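Local coordinates for protein FAD-dependent pyridine nucleotide-disulphide oxidoreductase (Desulfovibrio vulgaris, PDB 3IWA) that probably uses FAD to oxidise NADH or NADPH and hand the electrons to a disulphide or another acceptor not yet identified, at residues E229-N232 against A236-I239; A125-P128 against G132-L135; E173-L178 against I184-V189; A192-I195 against F199-K202. All coordinates share one frame; numbering follows the deposited sequence.

In the fold
All four contacts fall within the pyridine nucleotide-disulphide oxidoreductase part of the chain and follow one another in series. Contacts 3 and 4 are buried, contacts 1 and 2 lie at the surface. Contact 3 packs helix 169-182 on strand 185-189 of a five-stranded parallel sheet, and contact 4 follows it directly in sequence, their centres about 17 Å apart. Contacts 1 and 2, about 13 Å apart between centres, meet where L135 CD1 packs 3.8 Å from G230 CA. Contact 1 carries a calcium ion and stands about 28 Å, centre to centre, from contact 4. V188 and I195 lie near, without touching, what is probably the glycine-rich turn of a dinucleotide-binding fold.

Contact 1 of 4, residues E229-N232 against A236-I239; sequences EGEN and ARVI. With CA (calcium ion), chain B.
The antiparallel hairpin of strands 225-230 and 235-240 carries a classic beta bulge here: two residues, A236 and R237, stand opposite the single E229. The carbonyl O of E229 accepts from both backbone amides, A236 N and R237 N, while E229 N donates to R237 O at 2.8 Å. E229 and R237 are directly opposite in the sheet, a hydrogen-bonded pair, and their side chains leave on the same face, where a carboxylate can meet a guanidinium. R237 NE forms a salt bridge with E229 OE1 at 3.0 Å; OE1 lies in the guanidinium plane and receives the N-H of NE on its anti lone pair, and the bond from NH1 to the same oxygen is weak. The arginine bends at chi3 (-64°), which turns its other edge to E231, where NH2 reaches OE2 at 2.9 Å from above the carboxylate plane. Both oxygens of E231 also bind the calcium ion, OE1 at 2.4 Å and OE2 at 2.7 Å, with three waters beside them. One of these waters accepts from R237 NH1. The aliphatic part of E231 rests on A236, CG to CB 3.5 Å, where a small methyl suits the close approach. R227 NE forms a salt bridge with E229 OE2. E231 thus shares its negative charge between arginine and metal, an arrangement that would probably help keep it ionised.

Contact 2 of 4, residues A125-P128 against G132-L135; sequences ANRP and GMDL
R127 and M133 face each other across a surface loop joining strands 123-125 and 138-140, in which G132 to L135 make a type I beta turn. The apolar part of the contact centres on the sulfur of M133. SD rests against both R127 CG, at 4.0 Å, and P128 CD, at 4.2 Å, which approach it from the same side. The methionine leaves the turn with CG beside its backbone N (chi1 -81°) and bends again at chi2, which sends the sulfur toward the other segment. Its chain crosses the proline ring at about a right angle, and a long, flexible, unbranched residue suits the span between the two segments, whose nearest CA atoms, those of R127 and M133, are 7.3 Å apart. The same apolar packing extends to the sheet below: L252 of strand 249-252 touches both R127 and M133, and R127 packs on P140. Polar contacts are slight. R127 NH1 makes a weak hydrogen bond to M133 O, its guanidinium set obliquely to that carbonyl. Within the turn, L135 N donates to G132 O at 3.2 Å. G132 has a positive phi of 90°, a backbone shape that glycine adopts readily. On the proline side, P128 O comes within 3.6 Å of M133 CG.

Contact 3 of 4, residues E173-L178 against I184-V189; sequences EMAVSL and IDTTVV
T186 sets its OG1 beside its own backbone N (chi1 -51°), leaving CG2 anti to that N, where it meets A175 across the contact. V188 places its methyls the other way round: CG1 is anti to the backbone N (chi1 178°) and CG2, beside the N, meets the helix. T186 CG2 lies 3.8 Å from A175 CA, and V188 CG2 is equally 3.8 Å from A175 CB. Alanine suits this place because its single methyl lets the helix approach the strand closely, with the two axes 8.4 Å apart. Where 173-178 ends and 184-189 begins, L178 CD2 packs against I184 CD1 at 3.9 Å, the two branched chains meeting obliquely. The backbone joins in here: I184 N donates to L178 O at 3.2 Å, from above the carbonyl plane. T186 OG1 hydrogen-bonds to I184 O at 2.7 Å, which satisfies a buried hydroxyl locally and leaves L178 CB to rest near it. These are segments of the beta-alpha-beta unit formed by strand 161-165, helix 169-182 and strand 185-189, the crossover of a Rossmann-like dinucleotide-binding fold. The helix and strand run nearly antiparallel, at 168°. Strand 185-189 lies between strands 161-165 and 218-220 of the parallel sheet; L178 and I184 both touch A162 of strand 161-165, while M174 meets A147 and Q151 of helix 144-153.

Contact 4 of 4, residues A192-I195 against F199-K202; sequences ADQI and FTSK
The side-chain amide of Q194 carries the contact, reaching from one part of the loop to T200 in the other. Its NE2 donates to T200 O at 3.0 Å, from above that carbonyl's plane, and also to I195 O at 3.1 Å within its own segment. Both acceptors lie near the amide plane, so the two bonds together should hold the rotation of the group. OE1 lies 3.2 Å from K202 N, at too poor an angle for a hydrogen bond; K202 N donates instead to E357 OE2. The chain gets there with CG between the backbone N and the carbonyl carbon (chi1 58°) and then runs out extended; a glutamine suits this buried spot because it offers donors to two backbone carbonyls at once. T200 OG1 hydrogen-bonds to S201 O at 3.1 Å, giving the buried threonine hydroxyl a partner in its own segment. The loop joins strand 185-189 to helix 202-214 in the domain built on the parallel sheet that holds strand 185-189, probably the Rossmann-like NAD(P)H-binding one, and S201 takes the N-cap position. Its OG accepts from L204 N and is also hydrogen-bonded to Q389 NE2. Further out, the extended lysine chain crosses D193 at about a right angle, with K202 CD 4.0 Å from D193 OD1. K202 NZ stays 4.1 Å from D193 OD2, beyond a salt bridge. Beyond the contact, F199 meets the ring of W340 edge-to-face, and I195 packs on L208 of helix 202-214.

Contact 1 of 4, residues E229-N232 against A236-I239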
ATOM      1  N   GLU A 229     -36.178  -5.967 -27.911  1.00 49.11           N
ATOM      2  CA  GLU A 229     -37.578  -6.139 -28.255  1.00 50.73           C
ATOM      3  C   GLU A 229     -38.471  -5.756 -27.089  1.00 52.63           C
ATOM      4  O   GLU A 229     -38.143  -6.057 -25.915  1.00 52.81           O
ATOM      5  CB  GLU A 229     -37.848  -7.576 -28.687  1.00 50.66           C
ATOM      6  CG  GLU A 229     -37.774  -7.708 -30.192  1.00 49.76           C
ATOM      7  CD  GLU A 229     -37.729  -9.114 -30.699  1.00 49.69           C
ATOM      8  OE1 GLU A 229     -38.323 -10.008 -30.063  1.00 48.14           O
ATOM      9  OE2 GLU A 229     -37.113  -9.295 -31.782  1.00 50.73           O
ATOM     10  N   GLY A 230     -39.579  -5.077 -27.422  1.00 53.54           N
ATOM     11  CA  GLY A 230     -40.475  -4.489 -26.431  1.00 54.55           C
ATOM     12  C   GLY A 230     -41.965  -4.804 -26.556  1.00 55.71           C
ATOM     13  O   GLY A 230     -42.454  -5.176 -27.647  1.00 54.42           O
ATOM     14  N   GLU A 231     -42.678  -4.604 -25.433  1.00 57.03           N
ATOM     15  CA  GLU A 231     -44.127  -4.849 -25.337  1.00 58.27           C
ATOM     16  C   GLU A 231     -45.029  -3.629 -25.086  1.00 59.48           C
ATOM     17  O   GLU A 231     -46.014  -3.441 -25.796  1.00 60.45           O
ATOM     18  CB  GLU A 231     -44.420  -5.972 -24.338  1.00 58.30           C
ATOM     19  CG  GLU A 231     -43.769  -7.332 -24.733  1.00 58.44           C
ATOM     20  CD  GLU A 231     -44.248  -7.896 -26.090  1.00 59.52           C
ATOM     21  OE1 GLU A 231     -44.956  -7.187 -26.861  1.00 59.58           O
ATOM     22  OE2 GLU A 231     -43.927  -9.069 -26.401  1.00 59.81           O
ATOM     23  N   ASN A 232     -44.731  -2.773 -24.120  1.00 60.14           N
ATOM     24  CA  ASN A 232     -45.583  -1.576 -23.981  1.00 59.99           C
ATOM     25  C   ASN A 232     -44.906  -0.305 -24.466  1.00 59.17           C
ATOM     26  O   ASN A 232     -45.251   0.770 -24.006  1.00 59.68           O
ATOM     27  CB  ASN A 232     -45.987  -1.390 -22.513  1.00 60.28           C
ATOM     28  N   ALA A 236     -38.750  -5.944 -23.179  1.00 47.53           N
ATOM     29  CA  ALA A 236     -39.156  -7.268 -22.729  1.00 46.88           C
ATOM     30  C   ALA A 236     -38.135  -8.360 -23.100  1.00 46.82           C
ATOM     31  O   ALA A 236     -38.108  -9.433 -22.465  1.00 46.66           O
ATOM     32  CB  ALA A 236     -40.524  -7.611 -23.325  1.00 47.00           C
ATOM     33  N   ARG A 237     -37.338  -8.129 -24.148  1.00 46.02           N
ATOM     34  CA  ARG A 237     -36.373  -9.130 -24.595  1.00 45.78           C
ATOM     35  C   ARG A 237     -35.088  -8.486 -25.144  1.00 44.24           C
ATOM     36  O   ARG A 237     -35.130  -7.457 -25.810  1.00 43.78           O
ATOM     37  CB  ARG A 237     -36.998 -10.031 -25.669  1.00 46.45           C
ATOM     38  CG  ARG A 237     -38.198 -10.860 -25.205  1.00 48.67           C
ATOM     39  CD  ARG A 237     -38.836 -11.635 -26.369  1.00 52.37           C
ATOM     40  NE  ARG A 237     -39.407 -10.723 -27.383  1.00 55.92           N
ATOM     41  CZ  ARG A 237     -40.576 -10.081 -27.263  1.00 56.66           C
ATOM     42  NH1 ARG A 237     -40.997  -9.269 -28.235  1.00 58.33           N
ATOM     43  NH2 ARG A 237     -41.331 -10.238 -26.176  1.00 55.96           N
ATOM     44  N   VAL A 238     -33.948  -9.094 -24.835  1.00 42.71           N
ATOM     45  CA  VAL A 238     -32.680  -8.756 -25.509  1.00 41.49           C
ATOM     46  C   VAL A 238     -32.304  -9.869 -26.490  1.00 40.90           C
ATOM     47  O   VAL A 238     -32.198 -11.032 -26.135  1.00 39.66           O
ATOM     48  CB  VAL A 238     -31.512  -8.575 -24.511  1.00 41.19           C
ATOM     49  CG1 VAL A 238     -30.206  -8.204 -25.271  1.00 37.87           C
ATOM     50  CG2 VAL A 238     -31.886  -7.550 -23.423  1.00 39.72           C
ATOM     51  N   ILE A 239     -32.092  -9.510 -27.737  1.00 41.74           N
ATOM     52  CA  ILE A 239     -31.678 -10.518 -28.735  1.00 42.19           C
ATOM     53  C   ILE A 239     -30.211 -10.326 -28.957  1.00 42.19           C
ATOM     54  O   ILE A 239     -29.793  -9.257 -29.348  1.00 41.17           O
ATOM     55  CB  ILE A 239     -32.421 -10.373 -30.116  1.00 41.88           C
ATOM     56  CG1 ILE A 239     -33.922 -10.111 -29.883  1.00 42.60           C
ATOM     57  CG2 ILE A 239     -32.145 -11.612 -30.991  1.00 39.91           C
ATOM     58  CD1 ILE A 239     -34.623 -11.178 -29.002  1.00 40.85           C
TER
HETATM   59 CA    CA B 472     -45.066  -8.599 -28.840  1.00 58.81          CA
HETATM   60  O   HOH W   1     -43.188  -7.030 -29.072  1.00 39.88           O
HETATM   61  O   HOH W   2     -47.260 -10.077 -28.498  1.00 41.14           O
HETATM   62  O   HOH W   3     -44.427 -10.893 -28.614  1.00 39.56           O

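Contact 2 of 4, residues A125-P128 against G132-L135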
ATOM      1  N   ALA A 125     -23.495   7.214 -21.601  1.00 51.37           N
ATOM      2  CA  ALA A 125     -23.407   5.801 -21.911  1.00 52.14           C
ATOM      3  C   ALA A 125     -23.241   5.600 -23.419  1.00 53.27           C
ATOM      4  O   ALA A 125     -23.929   6.252 -24.234  1.00 53.00           O
ATOM      5  CB  ALA A 125     -24.644   5.049 -21.376  1.00 51.38           C
ATOM      6  N   ASN A 126     -22.280   4.754 -23.786  1.00 54.45           N
ATOM      7  CA  ASN A 126     -22.187   4.285 -25.165  1.00 56.38           C
ATOM      8  C   ASN A 126     -23.420   3.394 -25.462  1.00 57.31           C
ATOM      9  O   ASN A 126     -23.784   2.483 -24.682  1.00 56.77           O
ATOM     10  CB  ASN A 126     -20.889   3.511 -25.414  1.00 56.63           C
ATOM     11  CG  ASN A 126     -19.642   4.413 -25.488  1.00 58.41           C
ATOM     12  OD1 ASN A 126     -19.720   5.644 -25.462  1.00 60.77           O
ATOM     13  ND2 ASN A 126     -18.479   3.777 -25.597  1.00 61.12           N
ATOM     14  N   ARG A 127     -24.068   3.684 -26.580  1.00 58.36           N
ATOM     15  CA  ARG A 127     -25.316   3.006 -26.944  1.00 59.41           C
ATOM     16  C   ARG A 127     -25.098   2.328 -28.281  1.00 59.33           C
ATOM     17  O   ARG A 127     -24.783   3.006 -29.239  1.00 58.91           O
ATOM     18  CB  ARG A 127     -26.445   4.037 -27.037  1.00 59.64           C
ATOM     19  CG  ARG A 127     -27.664   3.685 -26.232  1.00 61.68           C
ATOM     20  CD  ARG A 127     -28.145   4.863 -25.403  1.00 62.26           C
ATOM     21  NE  ARG A 127     -29.457   4.560 -24.824  1.00 64.06           N
ATOM     22  CZ  ARG A 127     -29.998   5.185 -23.782  1.00 62.93           C
ATOM     23  NH1 ARG A 127     -31.198   4.814 -23.343  1.00 63.44           N
ATOM     24  NH2 ARG A 127     -29.345   6.168 -23.171  1.00 62.41           N
ATOM     25  N   PRO A 128     -25.220   0.984 -28.339  1.00 60.14           N
ATOM     26  CA  PRO A 128     -25.121   0.267 -29.608  1.00 60.44           C
ATOM     27  C   PRO A 128     -26.156   0.778 -30.611  1.00 60.49           C
ATOM     28  O   PRO A 128     -27.297   1.018 -30.224  1.00 59.18           O
ATOM     29  CB  PRO A 128     -25.451  -1.178 -29.230  1.00 60.59           C
ATOM     30  CG  PRO A 128     -25.175  -1.286 -27.817  1.00 60.71           C
ATOM     31  CD  PRO A 128     -25.446   0.059 -27.217  1.00 60.14           C
ATOM     32  N   GLY A 132     -34.509  -0.486 -30.643  1.00 58.81           N
ATOM     33  CA  GLY A 132     -35.100  -0.658 -29.317  1.00 58.24           C
ATOM     34  C   GLY A 132     -34.305  -0.037 -28.178  1.00 57.85           C
ATOM     35  O   GLY A 132     -34.674  -0.164 -27.017  1.00 56.34           O
ATOM     36  N   MET A 133     -33.232   0.671 -28.509  1.00 58.22           N
ATOM     37  CA  MET A 133     -32.436   1.361 -27.490  1.00 58.72           C
ATOM     38  C   MET A 133     -33.158   2.602 -26.928  1.00 59.80           C
ATOM     39  O   MET A 133     -32.545   3.408 -26.205  1.00 60.73           O
ATOM     40  CB  MET A 133     -31.045   1.716 -28.048  1.00 57.94           C
ATOM     41  CG  MET A 133     -30.056   0.531 -28.014  1.00 56.34           C
ATOM     42  SD  MET A 133     -29.510   0.098 -26.348  1.00 47.97           S
ATOM     43  CE  MET A 133     -29.194  -1.653 -26.532  1.00 49.96           C
ATOM     44  N   ASP A 134     -34.447   2.738 -27.266  1.00 60.29           N
ATOM     45  CA  ASP A 134     -35.316   3.841 -26.821  1.00 60.77           C
ATOM     46  C   ASP A 134     -36.450   3.382 -25.910  1.00 59.70           C
ATOM     47  O   ASP A 134     -37.275   4.195 -25.515  1.00 60.32           O
ATOM     48  CB  ASP A 134     -35.928   4.580 -28.031  1.00 61.43           C
ATOM     49  CG  ASP A 134     -36.721   3.644 -28.974  1.00 64.23           C
ATOM     50  OD1 ASP A 134     -37.867   4.010 -29.348  1.00 67.02           O
ATOM     51  OD2 ASP A 134     -36.207   2.548 -29.331  1.00 65.43           O
ATOM     52  N   LEU A 135     -36.493   2.097 -25.569  1.00 58.41           N
ATOM     53  CA  LEU A 135     -37.608   1.562 -24.796  1.00 57.43           C
ATOM     54  C   LEU A 135     -37.468   1.938 -23.342  1.00 56.91           C
ATOM     55  O   LEU A 135     -36.362   2.156 -22.843  1.00 57.35           O
ATOM     56  CB  LEU A 135     -37.670   0.041 -24.910  1.00 57.34           C
ATOM     57  CG  LEU A 135     -37.956  -0.542 -26.295  1.00 56.86           C
ATOM     58  CD1 LEU A 135     -37.628  -2.005 -26.285  1.00 56.89           C
ATOM     59  CD2 LEU A 135     -39.414  -0.295 -26.703  1.00 57.32           C
TER

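Contact 3 of 4, residues E173-L178 against I184-V189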
ATOM      1  N   GLU A 173     -20.572  -4.667 -10.683  1.00 46.59           N
ATOM      2  CA  GLU A 173     -21.138  -4.171  -9.409  1.00 48.41           C
ATOM      3  C   GLU A 173     -22.675  -4.210  -9.434  1.00 47.61           C
ATOM      4  O   GLU A 173     -23.293  -4.536  -8.433  1.00 46.14           O
ATOM      5  CB  GLU A 173     -20.666  -2.744  -9.075  1.00 49.47           C
ATOM      6  CG  GLU A 173     -19.129  -2.537  -8.989  1.00 54.65           C
ATOM      7  CD  GLU A 173     -18.606  -2.590  -7.560  1.00 61.39           C
ATOM      8  OE1 GLU A 173     -18.710  -3.675  -6.927  1.00 65.87           O
ATOM      9  OE2 GLU A 173     -18.087  -1.550  -7.074  1.00 65.00           O
ATOM     10  N   MET A 174     -23.271  -3.848 -10.576  1.00 47.73           N
ATOM     11  CA  MET A 174     -24.726  -3.885 -10.722  1.00 47.96           C
ATOM     12  C   MET A 174     -25.204  -5.345 -10.695  1.00 47.51           C
ATOM     13  O   MET A 174     -26.199  -5.646 -10.052  1.00 45.82           O
ATOM     14  CB  MET A 174     -25.200  -3.197 -12.013  1.00 48.09           C
ATOM     15  CG  MET A 174     -25.184  -1.663 -11.994  1.00 49.74           C
ATOM     16  SD  MET A 174     -26.494  -0.872 -11.045  1.00 51.00           S
ATOM     17  CE  MET A 174     -27.669  -2.196 -10.842  1.00 43.50           C
ATOM     18  N   ALA A 175     -24.491  -6.239 -11.378  1.00 47.51           N
ATOM     19  CA  ALA A 175     -24.884  -7.667 -11.382  1.00 48.47           C
ATOM     20  C   ALA A 175     -25.085  -8.165  -9.960  1.00 49.03           C
ATOM     21  O   ALA A 175     -26.109  -8.757  -9.621  1.00 48.06           O
ATOM     22  CB  ALA A 175     -23.835  -8.526 -12.081  1.00 47.91           C
ATOM     23  N   VAL A 176     -24.057  -7.907  -9.151  1.00 50.21           N
ATOM     24  CA  VAL A 176     -23.978  -8.349  -7.768  1.00 50.90           C
ATOM     25  C   VAL A 176     -25.081  -7.699  -6.927  1.00 51.05           C
ATOM     26  O   VAL A 176     -25.792  -8.383  -6.236  1.00 51.07           O
ATOM     27  CB  VAL A 176     -22.584  -8.023  -7.181  1.00 51.28           C
ATOM     28  CG1 VAL A 176     -22.558  -8.228  -5.665  1.00 51.78           C
ATOM     29  CG2 VAL A 176     -21.506  -8.869  -7.867  1.00 51.99           C
ATOM     30  N   SER A 177     -25.248  -6.389  -7.029  1.00 51.27           N
ATOM     31  CA  SER A 177     -26.281  -5.691  -6.276  1.00 52.04           C
ATOM     32  C   SER A 177     -27.682  -6.188  -6.565  1.00 51.75           C
ATOM     33  O   SER A 177     -28.464  -6.401  -5.641  1.00 51.28           O
ATOM     34  CB  SER A 177     -26.266  -4.208  -6.589  1.00 52.52           C
ATOM     35  OG  SER A 177     -25.160  -3.587  -5.973  1.00 54.98           O
ATOM     36  N   LEU A 178     -28.008  -6.318  -7.845  1.00 51.65           N
ATOM     37  CA  LEU A 178     -29.341  -6.742  -8.241  1.00 51.86           C
ATOM     38  C   LEU A 178     -29.605  -8.154  -7.735  1.00 53.08           C
ATOM     39  O   LEU A 178     -30.652  -8.399  -7.154  1.00 52.86           O
ATOM     40  CB  LEU A 178     -29.562  -6.647  -9.760  1.00 51.37           C
ATOM     41  CG  LEU A 178     -29.430  -5.254 -10.404  1.00 50.34           C
ATOM     42  CD1 LEU A 178     -29.660  -5.284 -11.908  1.00 46.74           C
ATOM     43  CD2 LEU A 178     -30.383  -4.268  -9.756  1.00 50.17           C
ATOM     44  N   ILE A 184     -32.931 -10.551  -7.952  1.00 56.46           N
ATOM     45  CA  ILE A 184     -33.285 -10.411  -9.350  1.00 54.78           C
ATOM     46  C   ILE A 184     -32.472 -11.404 -10.162  1.00 53.45           C
ATOM     47  O   ILE A 184     -31.264 -11.524  -9.977  1.00 54.23           O
ATOM     48  CB  ILE A 184     -33.014  -8.964  -9.827  1.00 54.36           C
ATOM     49  CG1 ILE A 184     -33.944  -7.985  -9.095  1.00 55.04           C
ATOM     50  CG2 ILE A 184     -33.224  -8.853 -11.300  1.00 53.89           C
ATOM     51  CD1 ILE A 184     -33.579  -6.500  -9.259  1.00 55.50           C
ATOM     52  N   ASP A 185     -33.146 -12.123 -11.050  1.00 51.89           N
ATOM     53  CA  ASP A 185     -32.494 -12.957 -12.071  1.00 50.90           C
ATOM     54  C   ASP A 185     -31.642 -12.113 -13.030  1.00 48.71           C
ATOM     55  O   ASP A 185     -32.157 -11.291 -13.796  1.00 47.24           O
ATOM     56  CB  ASP A 185     -33.553 -13.741 -12.852  1.00 51.85           C
ATOM     57  CG  ASP A 185     -32.948 -14.822 -13.766  1.00 54.08           C
ATOM     58  OD1 ASP A 185     -31.853 -14.623 -14.347  1.00 57.26           O
ATOM     59  OD2 ASP A 185     -33.591 -15.872 -13.910  1.00 57.13           O
ATOM     60  N   THR A 186     -30.332 -12.329 -12.965  1.00 47.04           N
ATOM     61  CA  THR A 186     -29.371 -11.419 -13.557  1.00 45.65           C
ATOM     62  C   THR A 186     -28.431 -12.128 -14.500  1.00 43.33           C
ATOM     63  O   THR A 186     -27.872 -13.162 -14.158  1.00 42.73           O
ATOM     64  CB  THR A 186     -28.578 -10.696 -12.454  1.00 46.26           C
ATOM     65  OG1 THR A 186     -29.506 -10.141 -11.522  1.00 48.53           O
ATOM     66  CG2 THR A 186     -27.758  -9.557 -13.022  1.00 47.61           C
ATOM     67  N   THR A 187     -28.267 -11.542 -15.684  1.00 41.43           N
ATOM     68  CA  THR A 187     -27.370 -12.045 -16.728  1.00 41.10           C
ATOM     69  C   THR A 187     -26.475 -10.911 -17.222  1.00 40.19           C
ATOM     70  O   THR A 187     -26.942  -9.802 -17.467  1.00 40.71           O
ATOM     71  CB  THR A 187     -28.158 -12.583 -17.915  1.00 40.76           C
ATOM     72  OG1 THR A 187     -29.156 -13.478 -17.426  1.00 42.69           O
ATOM     73  CG2 THR A 187     -27.256 -13.298 -18.917  1.00 40.04           C
ATOM     74  N   VAL A 188     -25.185 -11.185 -17.342  1.00 39.90           N
ATOM     75  CA  VAL A 188     -24.230 -10.223 -17.907  1.00 38.70           C
ATOM     76  C   VAL A 188     -23.902 -10.687 -19.293  1.00 38.12           C
ATOM     77  O   VAL A 188     -23.628 -11.844 -19.490  1.00 38.24           O
ATOM     78  CB  VAL A 188     -22.917 -10.104 -17.088  1.00 38.63           C
ATOM     79  CG1 VAL A 188     -21.973  -9.138 -17.770  1.00 38.32           C
ATOM     80  CG2 VAL A 188     -23.183  -9.648 -15.685  1.00 36.55           C
ATOM     81  N   VAL A 189     -23.962  -9.773 -20.251  1.00 38.19           N
ATOM     82  CA  VAL A 189     -23.594 -10.040 -21.624  1.00 37.59           C
ATOM     83  C   VAL A 189     -22.454  -9.099 -22.034  1.00 37.90           C
ATOM     84  O   VAL A 189     -22.595  -7.901 -22.012  1.00 37.26           O
ATOM     85  CB  VAL A 189     -24.821  -9.857 -22.593  1.00 37.41           C
ATOM     86  CG1 VAL A 189     -24.385 -10.006 -24.069  1.00 35.86           C
ATOM     87  CG2 VAL A 189     -25.960 -10.839 -22.221  1.00 36.28           C
TER

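Contact 4 of 4, residues A192-I195 against F199-K202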
ATOM      1  N   ALA A 192     -16.536  -8.529 -25.442  1.00 42.02           N
ATOM      2  CA  ALA A 192     -15.152  -9.033 -25.398  1.00 41.21           C
ATOM      3  C   ALA A 192     -15.141 -10.489 -24.929  1.00 41.01           C
ATOM      4  O   ALA A 192     -16.084 -10.955 -24.274  1.00 40.43           O
ATOM      5  CB  ALA A 192     -14.280  -8.154 -24.491  1.00 40.35           C
ATOM      6  N   ASP A 193     -14.075 -11.212 -25.244  1.00 41.42           N
ATOM      7  CA  ASP A 193     -13.972 -12.626 -24.842  1.00 41.54           C
ATOM      8  C   ASP A 193     -13.751 -12.842 -23.343  1.00 40.04           C
ATOM      9  O   ASP A 193     -13.499 -13.972 -22.912  1.00 38.70           O
ATOM     10  CB  ASP A 193     -12.859 -13.326 -25.624  1.00 42.71           C
ATOM     11  CG  ASP A 193     -11.446 -12.799 -25.273  1.00 46.62           C
ATOM     12  OD1 ASP A 193     -11.276 -12.109 -24.237  1.00 50.97           O
ATOM     13  OD2 ASP A 193     -10.485 -13.092 -26.044  1.00 52.07           O
ATOM     14  N   GLN A 194     -13.789 -11.765 -22.564  1.00 38.09           N
ATOM     15  CA  GLN A 194     -13.670 -11.879 -21.136  1.00 38.23           C
ATOM     16  C   GLN A 194     -14.457 -10.759 -20.478  1.00 38.50           C
ATOM     17  O   GLN A 194     -14.642  -9.716 -21.073  1.00 39.05           O
ATOM     18  CB  GLN A 194     -12.186 -11.798 -20.723  1.00 37.84           C
ATOM     19  CG  GLN A 194     -11.471 -10.509 -21.166  1.00 37.97           C
ATOM     20  CD  GLN A 194     -10.149 -10.270 -20.444  1.00 37.00           C
ATOM     21  OE1 GLN A 194      -9.093 -10.627 -20.949  1.00 36.19           O
ATOM     22  NE2 GLN A 194     -10.214  -9.699 -19.235  1.00 33.25           N
ATOM     23  N   ILE A 195     -14.914 -10.979 -19.250  1.00 38.58           N
ATOM     24  CA  ILE A 195     -15.383  -9.901 -18.408  1.00 38.51           C
ATOM     25  C   ILE A 195     -14.178  -9.136 -17.868  1.00 38.78           C
ATOM     26  O   ILE A 195     -13.040  -9.628 -17.927  1.00 39.89           O
ATOM     27  CB  ILE A 195     -16.283 -10.406 -17.252  1.00 38.85           C
ATOM     28  CG1 ILE A 195     -15.498 -11.304 -16.291  1.00 38.18           C
ATOM     29  CG2 ILE A 195     -17.582 -11.090 -17.831  1.00 39.01           C
ATOM     30  CD1 ILE A 195     -16.180 -11.489 -14.952  1.00 36.82           C
ATOM     31  N   PHE A 199      -9.069  -4.435 -17.285  1.00 41.77           N
ATOM     32  CA  PHE A 199      -8.867  -4.312 -15.839  1.00 42.69           C
ATOM     33  C   PHE A 199      -8.185  -5.540 -15.199  1.00 41.81           C
ATOM     34  O   PHE A 199      -7.321  -5.365 -14.341  1.00 41.92           O
ATOM     35  CB  PHE A 199     -10.189  -4.061 -15.127  1.00 43.87           C
ATOM     36  CG  PHE A 199     -10.706  -2.634 -15.260  1.00 48.57           C
ATOM     37  CD1 PHE A 199     -10.939  -1.865 -14.127  1.00 50.96           C
ATOM     38  CD2 PHE A 199     -10.976  -2.075 -16.512  1.00 52.47           C
ATOM     39  CE1 PHE A 199     -11.408  -0.573 -14.233  1.00 53.45           C
ATOM     40  CE2 PHE A 199     -11.448  -0.772 -16.630  1.00 53.25           C
ATOM     41  CZ  PHE A 199     -11.664  -0.021 -15.484  1.00 53.86           C
ATOM     42  N   THR A 200      -8.598  -6.757 -15.574  1.00 40.41           N
ATOM     43  CA  THR A 200      -7.855  -7.965 -15.232  1.00 39.83           C
ATOM     44  C   THR A 200      -7.428  -8.686 -16.505  1.00 39.01           C
ATOM     45  O   THR A 200      -8.007  -8.459 -17.563  1.00 39.44           O
ATOM     46  CB  THR A 200      -8.655  -8.943 -14.375  1.00 39.86           C
ATOM     47  OG1 THR A 200      -9.622  -9.582 -15.203  1.00 41.53           O
ATOM     48  CG2 THR A 200      -9.337  -8.254 -13.197  1.00 38.18           C
ATOM     49  N   SER A 201      -6.414  -9.551 -16.407  1.00 37.96           N
ATOM     50  CA  SER A 201      -6.083 -10.474 -17.519  1.00 37.82           C
ATOM     51  C   SER A 201      -7.221 -11.472 -17.780  1.00 37.39           C
ATOM     52  O   SER A 201      -8.095 -11.656 -16.941  1.00 37.29           O
ATOM     53  CB  SER A 201      -4.808 -11.290 -17.215  1.00 37.49           C
ATOM     54  OG  SER A 201      -5.062 -12.211 -16.153  1.00 36.66           O
ATOM     55  N   LYS A 202      -7.179 -12.143 -18.921  1.00 38.52           N
ATOM     56  CA  LYS A 202      -8.124 -13.239 -19.232  1.00 40.17           C
ATOM     57  C   LYS A 202      -8.102 -14.339 -18.164  1.00 39.87           C
ATOM     58  O   LYS A 202      -9.142 -14.736 -17.638  1.00 40.20           O
ATOM     59  CB  LYS A 202      -7.802 -13.826 -20.611  1.00 41.71           C
ATOM     60  CG  LYS A 202      -8.969 -14.570 -21.251  1.00 45.58           C
ATOM     61  CD  LYS A 202      -8.745 -14.884 -22.733  1.00 49.76           C
ATOM     62  CE  LYS A 202      -9.695 -16.027 -23.191  1.00 53.02           C
ATOM     63  NZ  LYS A 202      -9.225 -16.708 -24.450  1.00 54.36           N
TER